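Local coordinates for protein yeast Cdc13 OB4 (Candida glabrata, PDB 3RMH) that forms a dimer through this C-terminal OB-fold domain of the telomere protein Cdc13, which as a whole probably binds DNA, at residues D44-V52 with I67-V78. The protein carries 2 engineered substitutions. Numbering follows the deposited sequence.
Sequences DQEIRIKVV and ILEVYITGKEEV
Ile-47 and Ile-72, Ile-49 and Val-70, and Val-51 and Leu-68 face each other as hydrogen-bonded pairs of two antiparallel strands, 46-52 and 68-73, whose directions differ by 155°. Each pair exchanges two backbone bonds of 2.8–3.0 Å between N and O. On the face of these six residues the tight fit is Val-51 CG2 against Leu-68 CB at 3.7 Å; the diagonal neighbours, Val-51 with Val-70 and Ile-49 with Ile-72, touch only loosely through their methyls. Phe-81 of helix 75-82 packs on Ile-47 and Ile-72, continuing this apolar layer.

The face of Glu-46, Arg-48, Lys-50, Glu-69, Tyr-71 and Thr-73 is mostly polar. Glu-46 swings its CG opposite the backbone nitrogen (chi1 -171°), which carries the extended chain alongside Thr-73, whose OG1 donates to OE2 at 2.8 Å, tilted out of the carboxylate plane. The other oxygen, OE1, is gripped side-on by Arg-48, through NE at 2.8 Å and a longer bond from NH2, so both ends of the carboxylate are held. That carboxylate sits at the edge of the Tyr-71 ring, the two planes 78° apart, and Arg-48 CG comes within 3.9 Å of Tyr-71 CD1. Glu-69 OE2 comes up beside the arginine's aliphatic part, 3.4 Å from Arg-48 CD; it is 4.5 Å from Arg-48 NE, and no N-H points at it. Ile-67 CG2 fits against Lys-50 CB and CD, while Lys-50 NZ stays beyond salt-bridge range of Glu-69 OE2. Arg-48 NH2 also forms a salt bridge with Glu-40 of the second subunit, placing this face at the dimer interface.

Where the pairing ends, Gly-74 N bonds to Gln-45 O at the helix N-cap, and Val-78 CG2 covers that same carbonyl. A classic beta bulge at Gln-45 and Glu-46, opposite Val-42, interrupts the pairing with strand 28-42. Strand 46-52 thus lies between 28-42 and 68-73, antiparallel to both, as in the curled sheet of an OB fold.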
ATOM      1  N   ASP B  44      15.148  -7.172   8.124  1.00 65.01           N
ATOM      2  CA  ASP B  44      15.929  -5.976   8.411  1.00 67.97           C
ATOM      3  C   ASP B  44      16.124  -5.182   7.127  1.00 57.50           C
ATOM      4  O   ASP B  44      17.073  -4.400   6.997  1.00 56.87           O
ATOM      5  CB  ASP B  44      17.279  -6.344   9.022  1.00 82.68           C
ATOM      6  CG  ASP B  44      17.999  -7.421   8.239  1.00 95.99           C
ATOM      7  OD1 ASP B  44      17.757  -7.535   7.017  1.00 96.57           O
ATOM      8  OD2 ASP B  44      18.806  -8.156   8.849  1.00103.24           O
ATOM      9  N   GLN B  45      15.202  -5.383   6.189  1.00 48.99           N
ATOM     10  CA  GLN B  45      15.326  -4.831   4.848  1.00 45.29           C
ATOM     11  C   GLN B  45      14.399  -3.649   4.582  1.00 34.12           C
ATOM     12  O   GLN B  45      14.738  -2.765   3.795  1.00 40.61           O
ATOM     13  CB  GLN B  45      15.065  -5.918   3.803  1.00 51.61           C
ATOM     14  CG  GLN B  45      15.866  -7.190   4.011  1.00 63.45           C
ATOM     15  CD  GLN B  45      15.684  -8.171   2.872  1.00 67.19           C
ATOM     16  OE1 GLN B  45      15.476  -7.774   1.725  1.00 58.81           O
ATOM     17  NE2 GLN B  45      15.753  -9.460   3.183  1.00 73.31           N
ATOM     18  N   GLU B  46      13.228  -3.632   5.215  1.00 32.53           N
ATOM     19  CA  GLU B  46      12.255  -2.588   4.917  1.00 30.46           C
ATOM     20  C   GLU B  46      11.321  -2.265   6.076  1.00 30.60           C
ATOM     21  O   GLU B  46      10.897  -3.148   6.815  1.00 36.96           O
ATOM     22  CB  GLU B  46      11.433  -2.959   3.677  1.00 30.23           C
ATOM     23  CG  GLU B  46      10.536  -1.846   3.145  1.00 33.14           C
ATOM     24  CD  GLU B  46      10.097  -2.092   1.703  1.00 42.40           C
ATOM     25  OE1 GLU B  46       9.049  -2.741   1.490  1.00 35.01           O
ATOM     26  OE2 GLU B  46      10.804  -1.633   0.777  1.00 47.26           O
ATOM     27  N   ILE B  47      10.997  -0.984   6.203  1.00 25.56           N
ATOM     28  CA  ILE B  47       9.985  -0.515   7.149  1.00 21.55           C
ATOM     29  C   ILE B  47       8.933   0.250   6.357  1.00 23.53           C
ATOM     30  O   ILE B  47       9.260   1.167   5.598  1.00 25.43           O
ATOM     31  CB  ILE B  47      10.613   0.418   8.200  1.00 23.43           C
ATOM     32  CG1 ILE B  47      11.762  -0.292   8.914  1.00 29.05           C
ATOM     33  CG2 ILE B  47       9.547   0.907   9.213  1.00 26.15           C
ATOM     34  CD1 ILE B  47      12.559   0.608   9.838  1.00 29.75           C
ATOM     35  N   ARG B  48       7.676  -0.134   6.518  1.00 18.72           N
ATOM     36  CA  ARG B  48       6.577   0.575   5.888  1.00 17.74           C
ATOM     37  C   ARG B  48       5.677   1.214   6.932  1.00 20.93           C
ATOM     38  O   ARG B  48       5.173   0.534   7.821  1.00 22.73           O
ATOM     39  CB  ARG B  48       5.738  -0.382   5.051  1.00 23.46           C
ATOM     40  CG  ARG B  48       6.546  -1.149   4.052  1.00 29.32           C
ATOM     41  CD  ARG B  48       5.708  -2.270   3.479  1.00 39.65           C
ATOM     42  NE  ARG B  48       6.480  -3.148   2.608  1.00 41.50           N
ATOM     43  CZ  ARG B  48       6.023  -4.305   2.144  1.00 51.64           C
ATOM     44  NH1 ARG B  48       4.807  -4.713   2.489  1.00 54.25           N
ATOM     45  NH2 ARG B  48       6.774  -5.055   1.345  1.00 44.95           N
ATOM     46  N   ILE B  49       5.463   2.514   6.791  1.00 22.57           N
ATOM     47  CA  ILE B  49       4.701   3.302   7.769  1.00 15.94           C
ATOM     48  C   ILE B  49       3.488   3.914   7.074  1.00 21.44           C
ATOM     49  O   ILE B  49       3.643   4.672   6.122  1.00 26.56           O
ATOM     50  CB  ILE B  49       5.580   4.434   8.311  1.00 23.79           C
ATOM     51  CG1 ILE B  49       6.859   3.862   8.925  1.00 29.47           C
ATOM     52  CG2 ILE B  49       4.834   5.309   9.330  1.00 26.64           C
ATOM     53  CD1 ILE B  49       7.867   4.927   9.333  1.00 34.74           C
ATOM     54  N   LYS B  50       2.284   3.596   7.546  1.00 21.62           N
ATOM     55  CA  LYS B  50       1.073   4.189   6.980  1.00 21.15           C
ATOM     56  C   LYS B  50       0.644   5.402   7.804  1.00 22.04           C
ATOM     57  O   LYS B  50       0.552   5.319   9.024  1.00 22.95           O
ATOM     58  CB  LYS B  50      -0.072   3.164   6.925  1.00 19.32           C
ATOM     59  CG  LYS B  50       0.180   2.003   5.928  1.00 36.01           C
ATOM     60  CD  LYS B  50      -1.069   1.151   5.713  1.00 49.23           C
ATOM     61  CE  LYS B  50      -0.809  -0.020   4.755  1.00 58.13           C
ATOM     62  NZ  LYS B  50       0.018  -1.093   5.387  1.00 65.87           N
ATOM     63  N   VAL B  51       0.385   6.515   7.128  1.00 18.70           N
ATOM     64  CA  VAL B  51      -0.005   7.753   7.804  1.00 24.75           C
ATOM     65  C   VAL B  51      -1.258   8.361   7.190  1.00 24.29           C
ATOM     66  O   VAL B  51      -1.531   8.179   5.997  1.00 28.20           O
ATOM     67  CB  VAL B  51       1.137   8.811   7.777  1.00 20.17           C
ATOM     68  CG1 VAL B  51       2.420   8.248   8.383  1.00 20.40           C
ATOM     69  CG2 VAL B  51       1.405   9.300   6.340  1.00 20.84           C
ATOM     70  N   VAL B  52      -2.007   9.076   8.025  1.00 20.72           N
ATOM     71  CA  VAL B  52      -3.246   9.764   7.653  1.00 22.85           C
ATOM     72  C   VAL B  52      -3.266  11.175   8.247  1.00 28.77           C
ATOM     73  O   VAL B  52      -2.603  11.432   9.249  1.00 29.13           O
ATOM     74  CB  VAL B  52      -4.488   8.996   8.151  1.00 25.09           C
ATOM     75  CG1 VAL B  52      -4.462   7.571   7.620  1.00 26.27           C
ATOM     76  CG2 VAL B  52      -4.559   9.004   9.695  1.00 23.19           C
ATOM     77  N   ILE B  67      -4.528   7.301   2.784  1.00 23.49           N
ATOM     78  CA  ILE B  67      -3.388   6.752   3.493  1.00 22.24           C
ATOM     79  C   ILE B  67      -2.132   6.881   2.642  1.00 23.72           C
ATOM     80  O   ILE B  67      -2.119   6.459   1.493  1.00 23.91           O
ATOM     81  CB  ILE B  67      -3.618   5.262   3.806  1.00 23.85           C
ATOM     82  CG1 ILE B  67      -4.799   5.110   4.786  1.00 23.67           C
ATOM     83  CG2 ILE B  67      -2.359   4.634   4.405  1.00 27.32           C
ATOM     84  CD1 ILE B  67      -5.349   3.677   4.859  1.00 27.47           C
ATOM     85  N   LEU B  68      -1.078   7.462   3.211  1.00 20.10           N
ATOM     86  CA  LEU B  68       0.202   7.534   2.522  1.00 17.52           C
ATOM     87  C   LEU B  68       1.080   6.428   3.083  1.00 20.21           C
ATOM     88  O   LEU B  68       1.255   6.310   4.302  1.00 20.74           O
ATOM     89  CB  LEU B  68       0.851   8.910   2.722  1.00 22.71           C
ATOM     90  CG  LEU B  68       1.950   9.258   1.698  1.00 21.49           C
ATOM     91  CD1 LEU B  68       1.313   9.608   0.346  1.00 26.50           C
ATOM     92  CD2 LEU B  68       2.790  10.427   2.179  1.00 21.39           C
ATOM     93  N   GLU B  69       1.593   5.579   2.203  1.00 17.41           N
ATOM     94  CA  GLU B  69       2.530   4.550   2.619  1.00 22.70           C
ATOM     95  C   GLU B  69       3.960   5.036   2.429  1.00 22.34           C
ATOM     96  O   GLU B  69       4.408   5.300   1.315  1.00 25.97           O
ATOM     97  CB  GLU B  69       2.287   3.222   1.877  1.00 25.11           C
ATOM     98  CG  GLU B  69       3.125   2.072   2.426  1.00 35.19           C
ATOM     99  CD  GLU B  69       2.587   0.692   2.045  1.00 45.16           C
ATOM    100  OE1 GLU B  69       1.716   0.606   1.149  1.00 50.12           O
ATOM    101  OE2 GLU B  69       3.035  -0.306   2.655  1.00 44.31           O
ATOM    102  N   VAL B  70       4.667   5.160   3.540  1.00 17.15           N
ATOM    103  CA  VAL B  70       6.016   5.714   3.568  1.00 21.54           C
ATOM    104  C   VAL B  70       7.016   4.583   3.765  1.00 20.36           C
ATOM    105  O   VAL B  70       6.931   3.844   4.735  1.00 27.70           O
ATOM    106  CB  VAL B  70       6.163   6.696   4.742  1.00 21.51           C
ATOM    107  CG1 VAL B  70       7.594   7.209   4.849  1.00 23.77           C
ATOM    108  CG2 VAL B  70       5.183   7.851   4.585  1.00 26.87           C
ATOM    109  N   TYR B  71       7.975   4.474   2.857  1.00 17.11           N
ATOM    110  CA  TYR B  71       8.910   3.355   2.847  1.00 18.33           C
ATOM    111  C   TYR B  71      10.299   3.773   3.236  1.00 22.19           C
ATOM    112  O   TYR B  71      10.817   4.762   2.734  1.00 24.78           O
ATOM    113  CB  TYR B  71       9.028   2.787   1.419  1.00 20.88           C
ATOM    114  CG  TYR B  71       7.798   2.104   0.894  1.00 22.66           C
ATOM    115  CD1 TYR B  71       7.738   0.721   0.818  1.00 27.40           C
ATOM    116  CD2 TYR B  71       6.722   2.835   0.426  1.00 24.24           C
ATOM    117  CE1 TYR B  71       6.613   0.079   0.320  1.00 31.92           C
ATOM    118  CE2 TYR B  71       5.589   2.201  -0.089  1.00 27.79           C
ATOM    119  CZ  TYR B  71       5.546   0.830  -0.135  1.00 33.49           C
ATOM    120  OH  TYR B  71       4.428   0.210  -0.632  1.00 37.95           O
ATOM    121  N   ILE B  72      10.914   2.990   4.111  1.00 17.11           N
ATOM    122  CA  ILE B  72      12.326   3.134   4.414  1.00 20.37           C
ATOM    123  C   ILE B  72      12.940   1.833   3.918  1.00 29.01           C
ATOM    124  O   ILE B  72      12.743   0.786   4.521  1.00 29.01           O
ATOM    125  CB  ILE B  72      12.555   3.266   5.910  1.00 24.50           C
ATOM    126  CG1 ILE B  72      11.863   4.534   6.425  1.00 23.94           C
ATOM    127  CG2 ILE B  72      14.043   3.329   6.217  1.00 29.97           C
ATOM    128  CD1 ILE B  72      11.914   4.693   7.944  1.00 25.87           C
ATOM    129  N   THR B  73      13.680   1.898   2.817  1.00 23.23           N
ATOM    130  CA  THR B  73      14.008   0.677   2.083  1.00 32.98           C
ATOM    131  C   THR B  73      15.503   0.480   1.878  1.00 34.09           C
ATOM    132  O   THR B  73      16.202   1.408   1.476  1.00 33.29           O
ATOM    133  CB  THR B  73      13.309   0.695   0.728  1.00 38.66           C
ATOM    134  OG1 THR B  73      11.918   0.976   0.931  1.00 37.47           O
ATOM    135  CG2 THR B  73      13.473  -0.643   0.019  1.00 44.63           C
ATOM    136  N   GLY B  74      15.986  -0.730   2.164  1.00 38.96           N
ATOM    137  CA  GLY B  74      17.390  -1.075   1.998  1.00 44.77           C
ATOM    138  C   GLY B  74      18.148  -1.109   3.315  1.00 48.89           C
ATOM    139  O   GLY B  74      17.807  -0.384   4.239  1.00 39.42           O
ATOM    140  N   LYS B  75      19.182  -1.942   3.397  1.00 47.05           N
ATOM    141  CA  LYS B  75      19.956  -2.084   4.630  1.00 51.22           C
ATOM    142  C   LYS B  75      20.462  -0.735   5.133  1.00 46.62           C
ATOM    143  O   LYS B  75      20.414  -0.449   6.332  1.00 50.18           O
ATOM    144  CB  LYS B  75      21.151  -3.024   4.420  1.00 65.53           C
ATOM    145  CG  LYS B  75      22.287  -2.420   3.588  1.00 75.59           C
ATOM    146  CD  LYS B  75      23.611  -3.153   3.799  1.00 84.69           C
ATOM    147  CE  LYS B  75      23.532  -4.594   3.315  1.00 86.95           C
ATOM    148  NZ  LYS B  75      24.507  -5.470   4.023  1.00 87.31           N
ATOM    149  N   GLU B  76      20.946   0.092   4.210  1.00 39.31           N
ATOM    150  CA  GLU B  76      21.554   1.367   4.565  1.00 45.26           C
ATOM    151  C   GLU B  76      20.553   2.364   5.149  1.00 35.75           C
ATOM    152  O   GLU B  76      20.827   3.001   6.168  1.00 39.29           O
ATOM    153  CB  GLU B  76      22.255   1.977   3.352  1.00 39.70           C
ATOM    154  CG  GLU B  76      23.431   2.866   3.714  1.00 66.82           C
ATOM    155  CD  GLU B  76      24.650   2.077   4.178  1.00 85.69           C
ATOM    156  OE1 GLU B  76      24.569   0.830   4.253  1.00 88.90           O
ATOM    157  OE2 GLU B  76      25.692   2.708   4.464  1.00 91.85           O
ATOM    158  N   GLU B  77      19.403   2.504   4.495  1.00 34.58           N
ATOM    159  CA  GLU B  77      18.345   3.392   4.974  1.00 35.55           C
ATOM    160  C   GLU B  77      17.776   2.929   6.315  1.00 30.48           C
ATOM    161  O   GLU B  77      17.501   3.744   7.206  1.00 29.27           O
ATOM    162  CB  GLU B  77      17.223   3.477   3.946  1.00 36.00           C
ATOM    163  CG  GLU B  77      17.556   4.279   2.704  1.00 43.38           C
ATOM    164  CD  GLU B  77      16.405   4.284   1.712  1.00 53.86           C
ATOM    165  OE1 GLU B  77      15.241   4.121   2.154  1.00 45.83           O
ATOM    166  OE2 GLU B  77      16.659   4.429   0.493  1.00 61.37           O
ATOM    167  N   VAL B  78      17.581   1.625   6.451  1.00 30.27           N
ATOM    168  CA  VAL B  78      17.101   1.054   7.701  1.00 28.28           C
ATOM    169  C   VAL B  78      18.078   1.311   8.846  1.00 35.69           C
ATOM    170  O   VAL B  78      17.679   1.717   9.946  1.00 31.56           O
ATOM    171  CB  VAL B  78      16.812  -0.453   7.558  1.00 33.85           C
ATOM    172  CG1 VAL B  78      16.434  -1.056   8.909  1.00 30.65           C
ATOM    173  CG2 VAL B  78      15.687  -0.672   6.554  1.00 33.75           C
TER